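Long-range contact in lipid binding protein (PDB 5H0Q), which binds lipid membranes, probably recognising domains in which sphingomyelin and cholesterol occur together: residues Ser139-Ser151 against Leu166-Tyr179. Sequence-based numbering, arbitrary orientation.
Sequences SWDSQVLVEVRQS and LLDTHNGQNSDSSY
Two edge strands from different sheets of the Nakanori-like fold, 143-150 and 174-179, run side by side and parallel, their axes 5.5 Å apart and 7° from alignment. Serine side chains take the place of main-chain pairing here. In S175 the hydroxyl stands anti to the backbone N (chi1 177°), which carries OG across to accept from V146 N at 2.9 Å; S177 repeats this two residues on, its OG taking V148 N. The other edge of strand 143-150 is bonded through its backbone to strand 126-134; the two serine oxygens therefore serve N-H groups on the edge turned away from that sheet.

Where the chain leaves helix 160-169, Q143 holds the connecting turn. Its OE1 accepts two bonds in its carbonyl plane, from H170 ND1 at 2.8 Å and, on a lone pair, from G172 N. The imidazole is turned 60° from the Q143 amide and presents one face to V144 O. Against helix 160-169, L145 packs CB on CD2 of L167 and CD2 on CB of L166. Nearby, Q173 bends at chi2 and sends NE2 to S142 O, 2.7 Å away and nearly straight; a water joins this amide to Q143 NE2, N171 OD1 and D141 OD2. At the far end the Q150 amide stands perpendicular to the Y179 ring, and its NE2 donates to Y179 OH at 2.9 Å.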
loop_
_atom_site.group_PDB
_atom_site.type_symbol
_atom_site.label_atom_id
_atom_site.label_comp_id
_atom_site.label_asym_id
_atom_site.label_seq_id
_atom_site.Cartn_x
_atom_site.Cartn_y
_atom_site.Cartn_z
ATOM N N SER A 139 -24.640 -2.690 -5.011
ATOM C CA SER A 139 -24.746 -3.376 -6.292
ATOM C C SER A 139 -23.377 -3.540 -6.943
ATOM O O SER A 139 -23.207 -4.390 -7.828
ATOM C CB SER A 139 -25.693 -2.611 -7.217
ATOM O OG SER A 139 -27.027 -2.663 -6.733
ATOM N N TRP A 140 -22.396 -2.764 -6.504
ATOM C CA TRP A 140 -21.033 -2.821 -7.014
ATOM C C TRP A 140 -20.097 -3.373 -5.941
ATOM O O TRP A 140 -20.432 -3.441 -4.756
ATOM C CB TRP A 140 -20.582 -1.427 -7.471
ATOM C CG TRP A 140 -21.577 -0.741 -8.372
ATOM C CD1 TRP A 140 -22.588 0.096 -7.989
ATOM C CD2 TRP A 140 -21.662 -0.838 -9.802
ATOM N NE1 TRP A 140 -23.288 0.529 -9.087
ATOM C CE2 TRP A 140 -22.745 -0.030 -10.212
ATOM C CE3 TRP A 140 -20.930 -1.526 -10.775
ATOM C CZ2 TRP A 140 -23.110 0.111 -11.553
ATOM C CZ3 TRP A 140 -21.298 -1.386 -12.109
ATOM C CH2 TRP A 140 -22.381 -0.576 -12.481
ATOM N N ASP A 141 -18.901 -3.766 -6.368
ATOM C CA ASP A 141 -17.948 -4.428 -5.494
ATOM C C ASP A 141 -16.838 -3.477 -5.087
ATOM O O ASP A 141 -16.512 -2.517 -5.801
ATOM C CB ASP A 141 -17.326 -5.643 -6.181
ATOM C CG ASP A 141 -18.357 -6.580 -6.743
ATOM O OD1 ASP A 141 -19.424 -6.713 -6.115
ATOM O OD2 ASP A 141 -18.094 -7.177 -7.807
ATOM N N SER A 142 -16.235 -3.786 -3.941
ATOM C CA SER A 142 -14.982 -3.147 -3.554
ATOM C C SER A 142 -13.908 -3.399 -4.602
ATOM O O SER A 142 -13.801 -4.502 -5.156
ATOM C CB SER A 142 -14.503 -3.685 -2.217
ATOM O OG SER A 142 -15.544 -3.653 -1.242
ATOM N N GLN A 143 -13.079 -2.374 -4.832
ATOM C CA GLN A 143 -12.052 -2.397 -5.874
ATOM C C GLN A 143 -10.705 -1.960 -5.322
ATOM O O GLN A 143 -10.626 -1.132 -4.407
ATOM C CB GLN A 143 -12.427 -1.486 -7.064
ATOM C CG GLN A 143 -13.762 -1.842 -7.727
ATOM C CD GLN A 143 -13.767 -3.230 -8.330
ATOM O OE1 GLN A 143 -12.761 -3.690 -8.879
ATOM N NE2 GLN A 143 -14.906 -3.902 -8.247
ATOM N N VAL A 144 -9.633 -2.476 -5.940
ATOM C CA VAL A 144 -8.266 -2.110 -5.598
ATOM C C VAL A 144 -7.458 -2.056 -6.892
ATOM O O VAL A 144 -7.760 -2.768 -7.850
ATOM C CB VAL A 144 -7.646 -3.104 -4.596
ATOM C CG1 VAL A 144 -7.498 -4.461 -5.224
ATOM C CG2 VAL A 144 -6.342 -2.604 -4.054
ATOM N N LEU A 145 -6.426 -1.203 -6.912
ATOM C CA LEU A 145 -5.652 -0.988 -8.131
ATOM C C LEU A 145 -4.235 -0.586 -7.782
ATOM O O LEU A 145 -4.035 0.355 -7.007
ATOM C CB LEU A 145 -6.286 0.109 -8.972
ATOM C CG LEU A 145 -5.557 0.466 -10.275
ATOM C CD1 LEU A 145 -5.702 -0.668 -11.246
ATOM C CD2 LEU A 145 -6.100 1.758 -10.823
ATOM N N VAL A 146 -3.252 -1.261 -8.380
ATOM C CA VAL A 146 -1.865 -0.834 -8.257
ATOM C C VAL A 146 -1.308 -0.616 -9.658
ATOM O O VAL A 146 -1.681 -1.306 -10.607
ATOM C CB VAL A 146 -0.974 -1.826 -7.479
ATOM C CG1 VAL A 146 -1.408 -1.891 -6.033
ATOM C CG2 VAL A 146 -1.043 -3.201 -8.124
ATOM N N GLU A 147 -0.428 0.370 -9.776
ATOM C CA GLU A 147 0.344 0.589 -11.005
ATOM C C GLU A 147 1.747 1.010 -10.626
ATOM O O GLU A 147 1.913 1.910 -9.797
ATOM C CB GLU A 147 -0.271 1.659 -11.896
ATOM C CG GLU A 147 -1.514 1.197 -12.606
ATOM C CD GLU A 147 -2.057 2.207 -13.615
ATOM O OE1 GLU A 147 -1.473 3.301 -13.752
ATOM O OE2 GLU A 147 -3.101 1.902 -14.231
ATOM N N VAL A 148 2.745 0.377 -11.236
ATOM C CA VAL A 148 4.134 0.795 -11.102
ATOM C C VAL A 148 4.498 1.519 -12.389
ATOM O O VAL A 148 4.289 0.981 -13.472
ATOM C CB VAL A 148 5.085 -0.393 -10.872
ATOM C CG1 VAL A 148 6.482 0.106 -10.515
ATOM C CG2 VAL A 148 4.574 -1.320 -9.779
ATOM N N ARG A 149 5.010 2.740 -12.265
ATOM C CA ARG A 149 5.384 3.561 -13.412
ATOM C C ARG A 149 6.636 4.368 -13.080
ATOM O O ARG A 149 7.134 4.352 -11.959
ATOM C CB ARG A 149 4.243 4.507 -13.812
ATOM C CG ARG A 149 2.994 3.808 -14.324
ATOM C CD ARG A 149 3.203 3.059 -15.620
ATOM N NE ARG A 149 1.939 2.582 -16.195
ATOM C CZ ARG A 149 1.317 1.447 -15.871
ATOM N NH1 ARG A 149 1.843 0.631 -14.977
ATOM N NH2 ARG A 149 0.172 1.119 -16.475
ATOM N N GLN A 150 7.140 5.086 -14.090
ATOM C CA GLN A 150 8.254 5.994 -13.862
ATOM C C GLN A 150 7.850 7.065 -12.856
ATOM O O GLN A 150 6.696 7.503 -12.809
ATOM C CB GLN A 150 8.698 6.654 -15.177
ATOM C CG GLN A 150 9.297 5.694 -16.170
ATOM C CD GLN A 150 10.790 5.529 -15.983
ATOM O OE1 GLN A 150 11.438 6.361 -15.356
ATOM N NE2 GLN A 150 11.342 4.453 -16.526
ATOM N N SER A 151 8.828 7.512 -12.070
ATOM C CA SER A 151 8.611 8.607 -11.134
ATOM C C SER A 151 8.007 9.807 -11.845
ATOM O O SER A 151 8.405 10.149 -12.961
ATOM C CB SER A 151 9.932 9.006 -10.475
ATOM O OG SER A 151 9.747 10.113 -9.610
ATOM N N LEU A 166 -10.499 4.612 -13.721
ATOM C CA LEU A 166 -9.991 3.247 -13.627
ATOM C C LEU A 166 -10.483 2.572 -12.355
ATOM O O LEU A 166 -10.829 1.384 -12.368
ATOM C CB LEU A 166 -8.457 3.245 -13.677
ATOM C CG LEU A 166 -7.818 3.644 -15.017
ATOM C CD1 LEU A 166 -6.292 3.608 -14.868
ATOM C CD2 LEU A 166 -8.305 2.725 -16.133
ATOM N N LEU A 167 -10.541 3.322 -11.250
ATOM C CA LEU A 167 -11.003 2.744 -9.991
ATOM C C LEU A 167 -12.482 2.396 -10.044
ATOM O O LEU A 167 -12.896 1.363 -9.499
ATOM C CB LEU A 167 -10.709 3.705 -8.839
ATOM C CG LEU A 167 -9.246 3.717 -8.381
ATOM C CD1 LEU A 167 -8.935 4.906 -7.466
ATOM C CD2 LEU A 167 -8.865 2.396 -7.685
ATOM N N ASP A 168 -13.294 3.238 -10.696
ATOM C CA ASP A 168 -14.735 3.005 -10.736
ATOM C C ASP A 168 -15.099 1.861 -11.662
ATOM O O ASP A 168 -16.100 1.168 -11.424
ATOM C CB ASP A 168 -15.477 4.266 -11.180
ATOM C CG ASP A 168 -15.490 5.341 -10.115
ATOM O OD1 ASP A 168 -15.920 6.473 -10.419
ATOM O OD2 ASP A 168 -15.065 5.049 -8.977
ATOM N N THR A 169 -14.318 1.655 -12.725
ATOM C CA THR A 169 -14.627 0.629 -13.703
ATOM C C THR A 169 -13.813 -0.635 -13.502
ATOM O O THR A 169 -13.957 -1.578 -14.279
ATOM C CB THR A 169 -14.422 1.173 -15.122
ATOM O OG1 THR A 169 -13.045 1.502 -15.346
ATOM C CG2 THR A 169 -15.289 2.409 -15.345
ATOM N N HIS A 170 -12.978 -0.683 -12.476
ATOM C CA HIS A 170 -12.232 -1.891 -12.165
ATOM C C HIS A 170 -13.207 -3.031 -11.884
ATOM O O HIS A 170 -14.354 -2.818 -11.462
ATOM C CB HIS A 170 -11.314 -1.631 -10.957
ATOM C CG HIS A 170 -10.161 -2.573 -10.840
ATOM N ND1 HIS A 170 -10.142 -3.630 -9.956
ATOM C CD2 HIS A 170 -8.972 -2.602 -11.486
ATOM C CE1 HIS A 170 -8.994 -4.276 -10.068
ATOM N NE2 HIS A 170 -8.262 -3.667 -10.985
ATOM N N ASN A 171 -12.749 -4.264 -12.115
ATOM C CA ASN A 171 -13.583 -5.442 -11.897
ATOM C C ASN A 171 -12.729 -6.540 -11.267
ATOM O O ASN A 171 -12.501 -7.598 -11.848
ATOM C CB ASN A 171 -14.232 -5.928 -13.192
ATOM C CG ASN A 171 -15.143 -7.132 -12.970
ATOM O OD1 ASN A 171 -15.695 -7.322 -11.882
ATOM N ND2 ASN A 171 -15.290 -7.957 -14.000
ATOM N N GLY A 172 -12.241 -6.283 -10.056
ATOM C CA GLY A 172 -11.461 -7.275 -9.349
ATOM C C GLY A 172 -11.043 -6.821 -7.967
ATOM O O GLY A 172 -10.767 -5.638 -7.755
ATOM N N GLN A 173 -10.978 -7.759 -7.028
ATOM C CA GLN A 173 -10.525 -7.474 -5.671
ATOM C C GLN A 173 -9.046 -7.792 -5.497
ATOM O O GLN A 173 -8.552 -7.796 -4.370
ATOM C CB GLN A 173 -11.380 -8.256 -4.670
ATOM C CG GLN A 173 -12.846 -7.789 -4.618
ATOM C CD GLN A 173 -13.591 -7.976 -5.922
ATOM O OE1 GLN A 173 -13.737 -9.094 -6.401
ATOM N NE2 GLN A 173 -14.088 -6.886 -6.492
ATOM N N ASN A 174 -8.331 -8.032 -6.599
ATOM C CA ASN A 174 -6.882 -8.141 -6.622
ATOM C C ASN A 174 -6.390 -7.283 -7.781
ATOM O O ASN A 174 -7.119 -7.031 -8.746
ATOM C CB ASN A 174 -6.401 -9.598 -6.811
ATOM C CG ASN A 174 -6.686 -10.480 -5.602
ATOM O OD1 ASN A 174 -5.992 -10.406 -4.591
ATOM N ND2 ASN A 174 -7.686 -11.344 -5.722
ATOM N N SER A 175 -5.143 -6.839 -7.683
ATOM C CA SER A 175 -4.533 -6.055 -8.747
ATOM C C SER A 175 -3.040 -6.322 -8.711
ATOM O O SER A 175 -2.465 -6.448 -7.631
ATOM C CB SER A 175 -4.818 -4.555 -8.580
ATOM O OG SER A 175 -4.162 -3.786 -9.587
ATOM N N ASP A 176 -2.422 -6.409 -9.894
ATOM C CA ASP A 176 -0.992 -6.681 -9.999
ATOM C C ASP A 176 -0.384 -5.799 -11.084
ATOM O O ASP A 176 -1.008 -5.541 -12.114
ATOM C CB ASP A 176 -0.717 -8.164 -10.317
ATOM C CG ASP A 176 -1.060 -9.079 -9.165
ATOM O OD1 ASP A 176 -0.231 -9.214 -8.243
ATOM O OD2 ASP A 176 -2.159 -9.665 -9.182
ATOM N N SER A 177 0.824 -5.325 -10.830
ATOM C CA SER A 177 1.523 -4.454 -11.780
ATOM C C SER A 177 3.019 -4.685 -11.655
ATOM O O SER A 177 3.521 -4.993 -10.578
ATOM C CB SER A 177 1.185 -2.976 -11.503
ATOM O OG SER A 177 1.805 -2.091 -12.423
ATOM N N SER A 178 3.734 -4.512 -12.757
ATOM C CA SER A 178 5.196 -4.594 -12.736
ATOM C C SER A 178 5.795 -3.532 -13.642
ATOM O O SER A 178 5.323 -3.338 -14.767
ATOM C CB SER A 178 5.711 -5.969 -13.187
ATOM O OG SER A 178 5.318 -7.001 -12.300
ATOM N N TYR A 179 6.870 -2.886 -13.174
ATOM C CA TYR A 179 7.638 -1.986 -14.031
ATOM C C TYR A 179 9.093 -2.034 -13.590
ATOM O O TYR A 179 9.392 -1.991 -12.402
ATOM C CB TYR A 179 7.099 -0.557 -13.974
ATOM C CG TYR A 179 7.710 0.335 -15.024
ATOM C CD1 TYR A 179 7.060 0.571 -16.226
ATOM C CD2 TYR A 179 8.939 0.925 -14.818
ATOM C CE1 TYR A 179 7.617 1.378 -17.201
ATOM C CE2 TYR A 179 9.518 1.733 -15.794
ATOM C CZ TYR A 179 8.850 1.960 -16.971
ATOM O OH TYR A 179 9.407 2.757 -17.936
HETATM O O HOH W 1 -15.769 -6.709 -9.120
#